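Local coordinates for protein integral membrane indolylacetylinositol arabinosyltransferase EmbB (Mycolicibacterium smegmatis MC2 155, PDB 7BVC) that probably polymerises arabinose into the arabinan of arabinogalactan during mycobacterial cell wall synthesis, as a membrane-embedded glycosyltransferase that binds the drug ethambutol, at residues T263-V268 with R367-W371; L350-V355 with L399-V403; D520-R525 with W578-F582; F541-R545 with A557-M561. Numbering follows the deposited sequence.

Contact 1 of 4, residues T263-V268 with R367-W371; sequences TAVDGV and RAAMW
This is a mainly apolar contact between two helix starts at the surface of the GT-C-type membrane domain. It joins the first turns of helices 264-279 and 367-381, both in predicted transmembrane segments. The short axes run nearly parallel, 12° apart, and approach to 10.6 Å. V265 and W371 set the register, with CA atoms 6.2 Å apart. T263 is extended just before the first helix (phi/psi -122/-175). Its OG1 makes a weak 3.4 Å hydrogen bond to D266 OD2, whose main partner is R353 in a salt bridge. V265, chi1 t, is the centre. Its CG2 sits over the face of W371, 3.6 Å from the centroid of the five-membered ring and 12° off the normal, a CH-pi contact. W371 (chi1 -83°, chi2 104°) turns its indole across the gap, so that CH2 also meets V268 CG2 at 3.9 Å. M370, m on all three chi angles, packs beside V265, with M370 CB 4.3 Å from V265 CG2. R367 bends with chi2 and chi3 both p. Its NH1 lies 4.2 Å from A264 CB, and T263 CG2 covers one guanidinium face. No hydrogen bond crosses. Such side-chain packing between parallel helices is typical of a polytopic membrane helix bundle.

Contact 2 of 4, residues L350-V355 with L399-V403; sequences LLSREV and LITYV
Helices 342-355 and 391-411 meet here mainly through aliphatic side chains, their short axes 12° apart and 11.0 Å at closest approach. This is buried apolar packing between parallel helices of the GT-C-type membrane domain. The CA pairs are L350 with L399 (7.8 Å) and E354 with V403 (6.9 Å). L350 takes the mt rotamer. Its CB lies 3.7 Å from L399 CD2, and its CD1 lies 3.7 Å from I400 CG1. L399 is tp and I400 is mt. V355, chi1 t, directs CG2 to L399 CD1 (4.3 Å), V403 CG2 (4.2 Å) and the ring edge of Y402 at CE2 (3.9 Å). Y402 and V403 are both t at chi1. A wider pi-type turn spans 351-355: L350 O accepts hydrogen bonds from E354 N (2.9 Å) and, weakly, V355 N (3.4 Å). E354 CB packs on V403 CG2 at 4.2 Å. The E354 carboxylate accepts a hydrogen bond from W259 NE1 and forms a salt bridge with R258. Helix 586-599 packs alongside: A591 touches L351 and V355, and A587 touches L399. T401 meets helix 415-428.

Contact 3 of 4, residues D520-R525 with W578-F582; sequences DGAISR and WIHHF. With PO4 (phosphate ion), chain H.
An arginine folded back onto its own loop is the striking feature here. R525 NE donates to D520 O at 2.9 Å, and R525 NH2 forms a 2.8 Å salt bridge with D520 OD2. This closes the loop 520-525 into a compact turn without regular helix or strand. R525 has chi1 m, an off-rotamer chi2 of -110° and chi3 m. The opposing segment, 578-582, runs as loop into a 3-10 turn at 580-582, with F582 N hydrogen-bonded to I579 O at 3.0 Å. The nearest CA atoms are those of D520 and I579, 7.3 Å apart. I579, in the mt rotamer, fills the gap: its CD1 lies 3.2 Å from D520 OD1 and 4.1 Å from G521 N. Both segments lie in largely buried connections before helices 527-545 and 586-599 of the GT-C-type membrane domain. H580 belongs to the ethambutol pocket and touches the drug. The H580 side chain (chi1 -34°, chi2 -75°) brings ND1 to 3.4 Å from R525 NH2, at the edge of the guanidinium. CE1 of H580 is 4.3 Å from D520 OD2. A phosphate ion lies beside the second segment. W578 NE1 gives phosphate O2 a weak 3.4 Å hydrogen bond, and H581 NE2 is 3.7 Å from phosphate O1. G521 O accepts a hydrogen bond from S628, and the ring of F582 meets that of F529.

Contact 4 of 4, residues F541-R545 with A557-M561; sequences FMMLR and AWRLM
M543 and W558 carry most of this contact, which joins the last turn of helix 527-545 to an early part of helix 554-570. The short axes are 141° apart (signed crossing -141°), broadly antiparallel, and come no closer than 12.0 Å. The M543 and W558 CA atoms are the nearest pair, at 8.6 Å. That wide spacing is bridged by long side chains. M543 is m at all three chi angles. Its CE sits over the W558 indole, 4.2 Å from the centroid of the five-membered ring, a CH-pi contact. M543 CE also meets A557 CB at 3.8 Å, and M543 CG meets M561 CE at 3.6 Å. W558 (chi1 -82°, chi2 105°) brings CZ2 to 3.8 Å from M543 CB. L544 CD2 approaches the ring edge, 4.2 Å from W558 CH2. F541, L544 and R545 also pack on the neighbouring EmbA subunit. W558 touches one cardiolipin, and the R545 guanidinium pairs with a second one. This is a helical hairpin of a membrane bundle, with a cardiolipin-contacting residue on each helix.

All four contacts lie in the GT-C region. Contacts 1 and 2 interlock along the chain, since their segments alternate. They touch directly through the salt bridge between D266 OD2 and R353 NH2, 2.7 Å, and their centres are about 16 Å apart. Contact 4 is near contact 2, with nearest atoms about 5 Å apart, and it falls within the chain span between the two segments of contact 3. Contact 3 is the one at the ethambutol pocket, with the H580 side chain about 4 Å from the drug. Its centre is about 25 to 27 Å from the centres of the other three. The E354 side chain of contact 2 is about 6 Å from the 4'-phosphopantetheine. Contact 4 meets two cardiolipins, through W558 and R545.

Contact 1 of 4, residues T263-V268 with R367-W371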
# COMPACT_ATOMS: atom_id res chain seq x y z
N THR B 263 -18.83 -21.90 -36.68
CA THR B 263 -17.80 -21.04 -37.24
C THR B 263 -16.43 -21.55 -36.79
O THR B 263 -16.31 -22.60 -36.15
CB THR B 263 -18.00 -19.59 -36.81
OG1 THR B 263 -18.19 -19.53 -35.39
CG2 THR B 263 -19.23 -19.00 -37.49
N ALA B 264 -15.39 -20.80 -37.15
CA ALA B 264 -14.03 -21.15 -36.75
C ALA B 264 -13.66 -20.61 -35.38
O ALA B 264 -12.61 -20.98 -34.85
CB ALA B 264 -13.03 -20.63 -37.78
N VAL B 265 -14.50 -19.76 -34.79
CA VAL B 265 -14.22 -19.25 -33.45
C VAL B 265 -14.68 -20.24 -32.39
O VAL B 265 -14.08 -20.32 -31.31
CB VAL B 265 -14.90 -17.88 -33.27
CG1 VAL B 265 -14.59 -17.31 -31.89
CG2 VAL B 265 -14.47 -16.92 -34.36
N ASP B 266 -15.72 -21.02 -32.69
CA ASP B 266 -16.23 -21.99 -31.72
C ASP B 266 -15.19 -23.05 -31.42
O ASP B 266 -14.94 -23.37 -30.25
CB ASP B 266 -17.51 -22.63 -32.24
CG ASP B 266 -18.69 -21.68 -32.22
OD1 ASP B 266 -18.77 -20.86 -31.28
OD2 ASP B 266 -19.53 -21.75 -33.14
N GLY B 267 -14.58 -23.62 -32.46
CA GLY B 267 -13.53 -24.60 -32.24
C GLY B 267 -12.36 -24.03 -31.46
O GLY B 267 -11.86 -24.67 -30.53
N VAL B 268 -11.93 -22.82 -31.81
CA VAL B 268 -10.80 -22.20 -31.13
C VAL B 268 -11.11 -22.03 -29.64
O VAL B 268 -10.32 -22.43 -28.78
CB VAL B 268 -10.44 -20.86 -31.78
CG1 VAL B 268 -9.55 -20.04 -30.87
CG2 VAL B 268 -9.76 -21.09 -33.12
N ARG B 367 -17.10 -10.86 -38.75
CA ARG B 367 -16.27 -11.92 -38.19
C ARG B 367 -15.26 -11.40 -37.18
O ARG B 367 -14.94 -12.10 -36.21
CB ARG B 367 -15.55 -12.66 -39.32
CG ARG B 367 -14.87 -13.95 -38.89
CD ARG B 367 -15.85 -14.91 -38.23
NE ARG B 367 -16.54 -15.75 -39.20
CZ ARG B 367 -16.01 -16.85 -39.75
NH1 ARG B 367 -14.79 -17.23 -39.43
NH2 ARG B 367 -16.72 -17.55 -40.62
N ALA B 368 -14.76 -10.18 -37.39
CA ALA B 368 -13.85 -9.57 -36.43
C ALA B 368 -14.51 -9.40 -35.07
O ALA B 368 -13.84 -9.56 -34.04
CB ALA B 368 -13.35 -8.23 -36.95
N ALA B 369 -15.80 -9.09 -35.04
CA ALA B 369 -16.50 -8.95 -33.77
C ALA B 369 -16.58 -10.28 -33.03
O ALA B 369 -16.39 -10.33 -31.81
CB ALA B 369 -17.89 -8.37 -33.99
N MET B 370 -16.86 -11.36 -33.76
CA MET B 370 -16.89 -12.68 -33.13
C MET B 370 -15.52 -13.07 -32.60
O MET B 370 -15.40 -13.60 -31.48
CB MET B 370 -17.40 -13.72 -34.12
CG MET B 370 -18.91 -13.84 -34.18
SD MET B 370 -19.60 -14.74 -32.78
CE MET B 370 -19.14 -16.42 -33.20
N TRP B 371 -14.47 -12.83 -33.39
CA TRP B 371 -13.12 -13.13 -32.93
C TRP B 371 -12.77 -12.32 -31.69
O TRP B 371 -12.18 -12.85 -30.74
CB TRP B 371 -12.11 -12.87 -34.04
CG TRP B 371 -11.98 -14.00 -35.01
CD1 TRP B 371 -12.48 -14.06 -36.27
CD2 TRP B 371 -11.30 -15.24 -34.79
NE1 TRP B 371 -12.16 -15.26 -36.86
CE2 TRP B 371 -11.43 -16.00 -35.97
CE3 TRP B 371 -10.59 -15.78 -33.72
CZ2 TRP B 371 -10.88 -17.27 -36.10
CZ3 TRP B 371 -10.04 -17.04 -33.85
CH2 TRP B 371 -10.19 -17.77 -35.03

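Contact 2 of 4, residues L350-V355 with L399-V403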
# COMPACT_ATOMS: atom_id res chain seq x y z
N LEU B 350 -24.03 -18.75 -24.73
CA LEU B 350 -24.93 -17.61 -24.60
C LEU B 350 -24.36 -16.37 -25.28
O LEU B 350 -25.04 -15.71 -26.06
CB LEU B 350 -25.22 -17.34 -23.13
CG LEU B 350 -26.08 -18.38 -22.41
CD1 LEU B 350 -26.41 -17.93 -21.00
CD2 LEU B 350 -27.35 -18.65 -23.20
N LEU B 351 -23.09 -16.05 -25.00
CA LEU B 351 -22.48 -14.86 -25.57
C LEU B 351 -22.46 -14.90 -27.09
O LEU B 351 -22.58 -13.86 -27.74
CB LEU B 351 -21.06 -14.70 -25.02
CG LEU B 351 -20.31 -13.43 -25.39
CD1 LEU B 351 -20.93 -12.24 -24.68
CD2 LEU B 351 -18.85 -13.55 -25.04
N SER B 352 -22.32 -16.09 -27.67
CA SER B 352 -22.22 -16.18 -29.12
C SER B 352 -23.58 -16.26 -29.80
O SER B 352 -23.69 -15.82 -30.95
CB SER B 352 -21.39 -17.40 -29.52
OG SER B 352 -22.07 -18.61 -29.22
N ARG B 353 -24.61 -16.79 -29.15
CA ARG B 353 -25.87 -17.01 -29.84
C ARG B 353 -27.07 -16.29 -29.25
O ARG B 353 -28.19 -16.49 -29.73
CB ARG B 353 -26.17 -18.52 -29.91
CG ARG B 353 -25.44 -19.21 -31.04
CD ARG B 353 -25.06 -20.63 -30.68
NE ARG B 353 -24.22 -21.23 -31.72
CZ ARG B 353 -22.91 -21.08 -31.80
NH1 ARG B 353 -22.27 -20.34 -30.90
NH2 ARG B 353 -22.22 -21.66 -32.77
N GLU B 354 -26.89 -15.45 -28.24
CA GLU B 354 -28.01 -14.68 -27.71
C GLU B 354 -27.70 -13.20 -27.57
O GLU B 354 -28.59 -12.37 -27.77
CB GLU B 354 -28.45 -15.25 -26.35
CG GLU B 354 -28.98 -16.67 -26.41
CD GLU B 354 -30.29 -16.76 -27.16
OE1 GLU B 354 -31.11 -15.83 -27.06
OE2 GLU B 354 -30.50 -17.77 -27.86
N VAL B 355 -26.47 -12.85 -27.22
CA VAL B 355 -26.13 -11.46 -26.92
C VAL B 355 -25.64 -10.72 -28.16
O VAL B 355 -25.97 -9.55 -28.36
CB VAL B 355 -25.09 -11.41 -25.78
CG1 VAL B 355 -24.66 -9.98 -25.51
CG2 VAL B 355 -25.65 -12.05 -24.53
N LEU B 399 -25.09 -13.34 -16.64
CA LEU B 399 -25.36 -13.41 -18.08
C LEU B 399 -26.73 -14.03 -18.36
O LEU B 399 -27.45 -13.57 -19.25
CB LEU B 399 -24.26 -14.20 -18.78
CG LEU B 399 -24.21 -14.10 -20.31
CD1 LEU B 399 -23.80 -12.71 -20.74
CD2 LEU B 399 -23.27 -15.14 -20.87
N ILE B 400 -27.09 -15.07 -17.60
CA ILE B 400 -28.41 -15.69 -17.77
C ILE B 400 -29.51 -14.70 -17.43
O ILE B 400 -30.56 -14.68 -18.08
CB ILE B 400 -28.51 -16.97 -16.93
CG1 ILE B 400 -27.53 -18.03 -17.44
CG2 ILE B 400 -29.92 -17.52 -16.95
CD1 ILE B 400 -27.49 -19.27 -16.58
N THR B 401 -29.30 -13.87 -16.41
CA THR B 401 -30.30 -12.87 -16.05
C THR B 401 -30.53 -11.89 -17.20
O THR B 401 -31.67 -11.58 -17.55
CB THR B 401 -29.87 -12.13 -14.78
OG1 THR B 401 -29.73 -13.06 -13.71
CG2 THR B 401 -30.90 -11.08 -14.41
N TYR B 402 -29.44 -11.38 -17.78
CA TYR B 402 -29.56 -10.47 -18.92
C TYR B 402 -30.26 -11.14 -20.09
O TYR B 402 -31.12 -10.53 -20.74
CB TYR B 402 -28.16 -9.98 -19.33
CG TYR B 402 -28.12 -9.20 -20.62
CD1 TYR B 402 -28.43 -7.85 -20.65
CD2 TYR B 402 -27.73 -9.81 -21.81
CE1 TYR B 402 -28.37 -7.14 -21.83
CE2 TYR B 402 -27.67 -9.10 -22.99
CZ TYR B 402 -28.00 -7.76 -22.99
OH TYR B 402 -27.94 -7.05 -24.17
N VAL B 403 -29.90 -12.40 -20.39
CA VAL B 403 -30.53 -13.10 -21.51
C VAL B 403 -32.02 -13.27 -21.27
O VAL B 403 -32.84 -13.07 -22.18
CB VAL B 403 -29.83 -14.46 -21.74
CG1 VAL B 403 -30.62 -15.30 -22.71
CG2 VAL B 403 -28.42 -14.24 -22.25

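Contact 3 of 4, residues D520-R525 with W578-F582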
# COMPACT_ATOMS: atom_id res chain seq x y z
N ASP B 520 0.27 -10.74 -7.44
CA ASP B 520 -1.17 -10.51 -7.44
C ASP B 520 -1.60 -9.77 -8.70
O ASP B 520 -2.50 -10.23 -9.42
CB ASP B 520 -1.57 -9.73 -6.19
CG ASP B 520 -3.06 -9.78 -5.94
OD1 ASP B 520 -3.56 -8.94 -5.15
OD2 ASP B 520 -3.74 -10.64 -6.52
N GLY B 521 -0.97 -8.64 -9.00
CA GLY B 521 -1.18 -7.97 -10.27
C GLY B 521 -0.03 -8.23 -11.22
O GLY B 521 1.03 -7.61 -11.12
N ALA B 522 -0.24 -9.14 -12.17
CA ALA B 522 0.79 -9.58 -13.09
C ALA B 522 0.40 -9.24 -14.52
O ALA B 522 -0.58 -8.53 -14.77
CB ALA B 522 1.04 -11.08 -12.91
N ILE B 523 1.18 -9.75 -15.48
CA ILE B 523 0.92 -9.46 -16.89
C ILE B 523 -0.46 -9.97 -17.29
O ILE B 523 -1.20 -9.29 -18.01
CB ILE B 523 2.03 -10.07 -17.77
CG1 ILE B 523 3.31 -9.25 -17.65
CG2 ILE B 523 1.59 -10.14 -19.22
CD1 ILE B 523 4.44 -9.80 -18.48
N SER B 524 -0.84 -11.15 -16.82
CA SER B 524 -2.09 -11.78 -17.23
C SER B 524 -3.29 -11.32 -16.41
O SER B 524 -4.43 -11.53 -16.85
CB SER B 524 -1.97 -13.30 -17.14
OG SER B 524 -1.80 -13.71 -15.79
N ARG B 525 -3.08 -10.71 -15.25
CA ARG B 525 -4.18 -10.31 -14.38
C ARG B 525 -4.62 -8.87 -14.59
O ARG B 525 -5.36 -8.34 -13.75
CB ARG B 525 -3.77 -10.52 -12.92
CG ARG B 525 -3.13 -11.87 -12.65
CD ARG B 525 -4.05 -12.76 -11.83
NE ARG B 525 -4.20 -12.27 -10.46
CZ ARG B 525 -5.05 -12.79 -9.58
NH1 ARG B 525 -5.83 -13.81 -9.92
NH2 ARG B 525 -5.12 -12.29 -8.35
N TRP B 578 -10.33 -7.23 -3.19
CA TRP B 578 -9.29 -8.03 -3.81
C TRP B 578 -9.25 -7.78 -5.32
O TRP B 578 -10.07 -7.06 -5.88
CB TRP B 578 -9.51 -9.52 -3.54
CG TRP B 578 -9.71 -9.90 -2.11
CD1 TRP B 578 -10.78 -10.55 -1.58
CD2 TRP B 578 -8.80 -9.66 -1.02
NE1 TRP B 578 -10.61 -10.73 -0.23
CE2 TRP B 578 -9.40 -10.19 0.14
CE3 TRP B 578 -7.55 -9.05 -0.91
CZ2 TRP B 578 -8.79 -10.13 1.39
CZ3 TRP B 578 -6.95 -8.99 0.33
CH2 TRP B 578 -7.57 -9.53 1.46
N ILE B 579 -8.26 -8.40 -5.97
CA ILE B 579 -8.19 -8.38 -7.42
C ILE B 579 -8.96 -9.54 -8.05
O ILE B 579 -9.40 -9.43 -9.20
CB ILE B 579 -6.72 -8.36 -7.88
CG1 ILE B 579 -6.03 -7.09 -7.39
CG2 ILE B 579 -6.61 -8.41 -9.40
CD1 ILE B 579 -4.55 -7.08 -7.62
N HIS B 580 -9.16 -10.64 -7.31
CA HIS B 580 -9.91 -11.77 -7.82
C HIS B 580 -11.32 -11.38 -8.26
O HIS B 580 -11.93 -12.11 -9.05
CB HIS B 580 -10.00 -12.87 -6.77
CG HIS B 580 -8.79 -12.99 -5.91
ND1 HIS B 580 -7.61 -13.55 -6.35
CD2 HIS B 580 -8.57 -12.64 -4.62
CE1 HIS B 580 -6.71 -13.52 -5.38
NE2 HIS B 580 -7.27 -12.98 -4.32
N HIS B 581 -11.84 -10.26 -7.78
CA HIS B 581 -13.17 -9.80 -8.13
C HIS B 581 -13.25 -9.19 -9.52
O HIS B 581 -14.29 -8.64 -9.88
CB HIS B 581 -13.67 -8.78 -7.10
CG HIS B 581 -13.78 -9.33 -5.71
ND1 HIS B 581 -14.07 -8.53 -4.62
CD2 HIS B 581 -13.65 -10.59 -5.24
CE1 HIS B 581 -14.11 -9.28 -3.54
NE2 HIS B 581 -13.86 -10.53 -3.88
N PHE B 582 -12.18 -9.28 -10.31
CA PHE B 582 -12.20 -8.81 -11.69
C PHE B 582 -12.59 -9.90 -12.68
O PHE B 582 -12.74 -9.61 -13.87
CB PHE B 582 -10.83 -8.24 -12.08
CG PHE B 582 -10.56 -6.88 -11.51
CD1 PHE B 582 -11.56 -5.93 -11.47
CD2 PHE B 582 -9.31 -6.54 -11.03
CE1 PHE B 582 -11.32 -4.67 -10.95
CE2 PHE B 582 -9.06 -5.29 -10.52
CZ PHE B 582 -10.07 -4.35 -10.48
P PO4 H . -13.97 -13.03 -0.27
O1 PO4 H . -14.03 -11.52 -0.35
O2 PO4 H . -12.54 -13.47 -0.16
O3 PO4 H . -14.59 -13.63 -1.50
O4 PO4 H . -14.74 -13.49 0.95

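Contact 4 of 4, residues F541-R545 with A557-M561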
# COMPACT_ATOMS: atom_id res chain seq x y z
N PHE B 541 -18.37 7.50 -25.57
CA PHE B 541 -18.23 8.83 -26.16
C PHE B 541 -18.65 8.86 -27.62
O PHE B 541 -19.03 9.93 -28.12
CB PHE B 541 -16.79 9.32 -26.01
CG PHE B 541 -16.46 9.81 -24.63
CD1 PHE B 541 -17.35 10.62 -23.94
CD2 PHE B 541 -15.27 9.46 -24.03
CE1 PHE B 541 -17.05 11.07 -22.67
CE2 PHE B 541 -14.96 9.91 -22.76
CZ PHE B 541 -15.85 10.71 -22.08
N MET B 542 -18.60 7.73 -28.31
CA MET B 542 -19.05 7.69 -29.70
C MET B 542 -20.56 7.51 -29.80
O MET B 542 -21.18 8.08 -30.71
CB MET B 542 -18.34 6.57 -30.45
CG MET B 542 -18.65 6.52 -31.93
SD MET B 542 -17.33 5.78 -32.90
CE MET B 542 -17.77 6.36 -34.53
N MET B 543 -21.17 6.75 -28.89
CA MET B 543 -22.62 6.63 -28.86
C MET B 543 -23.28 7.92 -28.39
O MET B 543 -24.46 8.13 -28.69
CB MET B 543 -23.04 5.48 -27.96
CG MET B 543 -22.79 4.10 -28.54
SD MET B 543 -23.96 3.68 -29.85
CE MET B 543 -25.29 2.96 -28.89
N LEU B 544 -22.56 8.76 -27.66
CA LEU B 544 -23.13 10.05 -27.25
C LEU B 544 -23.35 10.96 -28.44
O LEU B 544 -24.43 11.53 -28.61
CB LEU B 544 -22.23 10.71 -26.21
CG LEU B 544 -22.57 10.44 -24.75
CD1 LEU B 544 -21.70 11.28 -23.83
CD2 LEU B 544 -24.04 10.71 -24.48
N ARG B 545 -22.32 11.13 -29.28
CA ARG B 545 -22.43 12.06 -30.40
C ARG B 545 -23.32 11.51 -31.50
O ARG B 545 -24.24 12.20 -31.97
CB ARG B 545 -21.04 12.38 -30.95
CG ARG B 545 -21.06 12.91 -32.38
CD ARG B 545 -19.72 13.49 -32.78
NE ARG B 545 -19.45 14.74 -32.10
CZ ARG B 545 -18.37 15.49 -32.32
NH1 ARG B 545 -18.19 16.62 -31.65
NH2 ARG B 545 -17.47 15.10 -33.21
N ALA B 557 -27.77 -1.88 -26.93
CA ALA B 557 -26.40 -1.38 -26.84
C ALA B 557 -26.21 -0.46 -25.64
O ALA B 557 -25.12 -0.42 -25.07
CB ALA B 557 -26.01 -0.66 -28.12
N TRP B 558 -27.25 0.27 -25.25
CA TRP B 558 -27.15 1.12 -24.07
C TRP B 558 -27.31 0.32 -22.78
O TRP B 558 -26.69 0.66 -21.77
CB TRP B 558 -28.21 2.23 -24.13
CG TRP B 558 -27.81 3.40 -24.97
CD1 TRP B 558 -28.28 3.71 -26.21
CD2 TRP B 558 -26.87 4.43 -24.63
NE1 TRP B 558 -27.69 4.86 -26.67
CE2 TRP B 558 -26.82 5.32 -25.72
CE3 TRP B 558 -26.07 4.68 -23.52
CZ2 TRP B 558 -26.00 6.44 -25.72
CZ3 TRP B 558 -25.25 5.79 -23.53
CH2 TRP B 558 -25.22 6.66 -24.62
N ARG B 559 -28.13 -0.74 -22.81
CA ARG B 559 -28.31 -1.55 -21.61
C ARG B 559 -27.02 -2.25 -21.20
O ARG B 559 -26.77 -2.43 -20.01
CB ARG B 559 -29.42 -2.57 -21.83
CG ARG B 559 -30.82 -1.98 -21.79
CD ARG B 559 -31.87 -3.01 -22.17
NE ARG B 559 -32.90 -2.44 -23.02
CZ ARG B 559 -33.54 -3.11 -23.97
NH1 ARG B 559 -33.25 -4.38 -24.20
NH2 ARG B 559 -34.47 -2.50 -24.70
N LEU B 560 -26.19 -2.62 -22.17
CA LEU B 560 -24.93 -3.29 -21.84
C LEU B 560 -23.97 -2.35 -21.13
O LEU B 560 -23.36 -2.71 -20.11
CB LEU B 560 -24.30 -3.85 -23.12
CG LEU B 560 -23.05 -4.70 -22.95
CD1 LEU B 560 -23.40 -6.04 -22.32
CD2 LEU B 560 -22.37 -4.90 -24.30
N MET B 561 -23.83 -1.12 -21.64
CA MET B 561 -23.00 -0.13 -20.96
C MET B 561 -23.56 0.21 -19.59
O MET B 561 -22.81 0.40 -18.63
CB MET B 561 -22.87 1.12 -21.83
CG MET B 561 -22.22 0.88 -23.17
SD MET B 561 -21.84 2.40 -24.06
CE MET B 561 -23.05 2.33 -25.37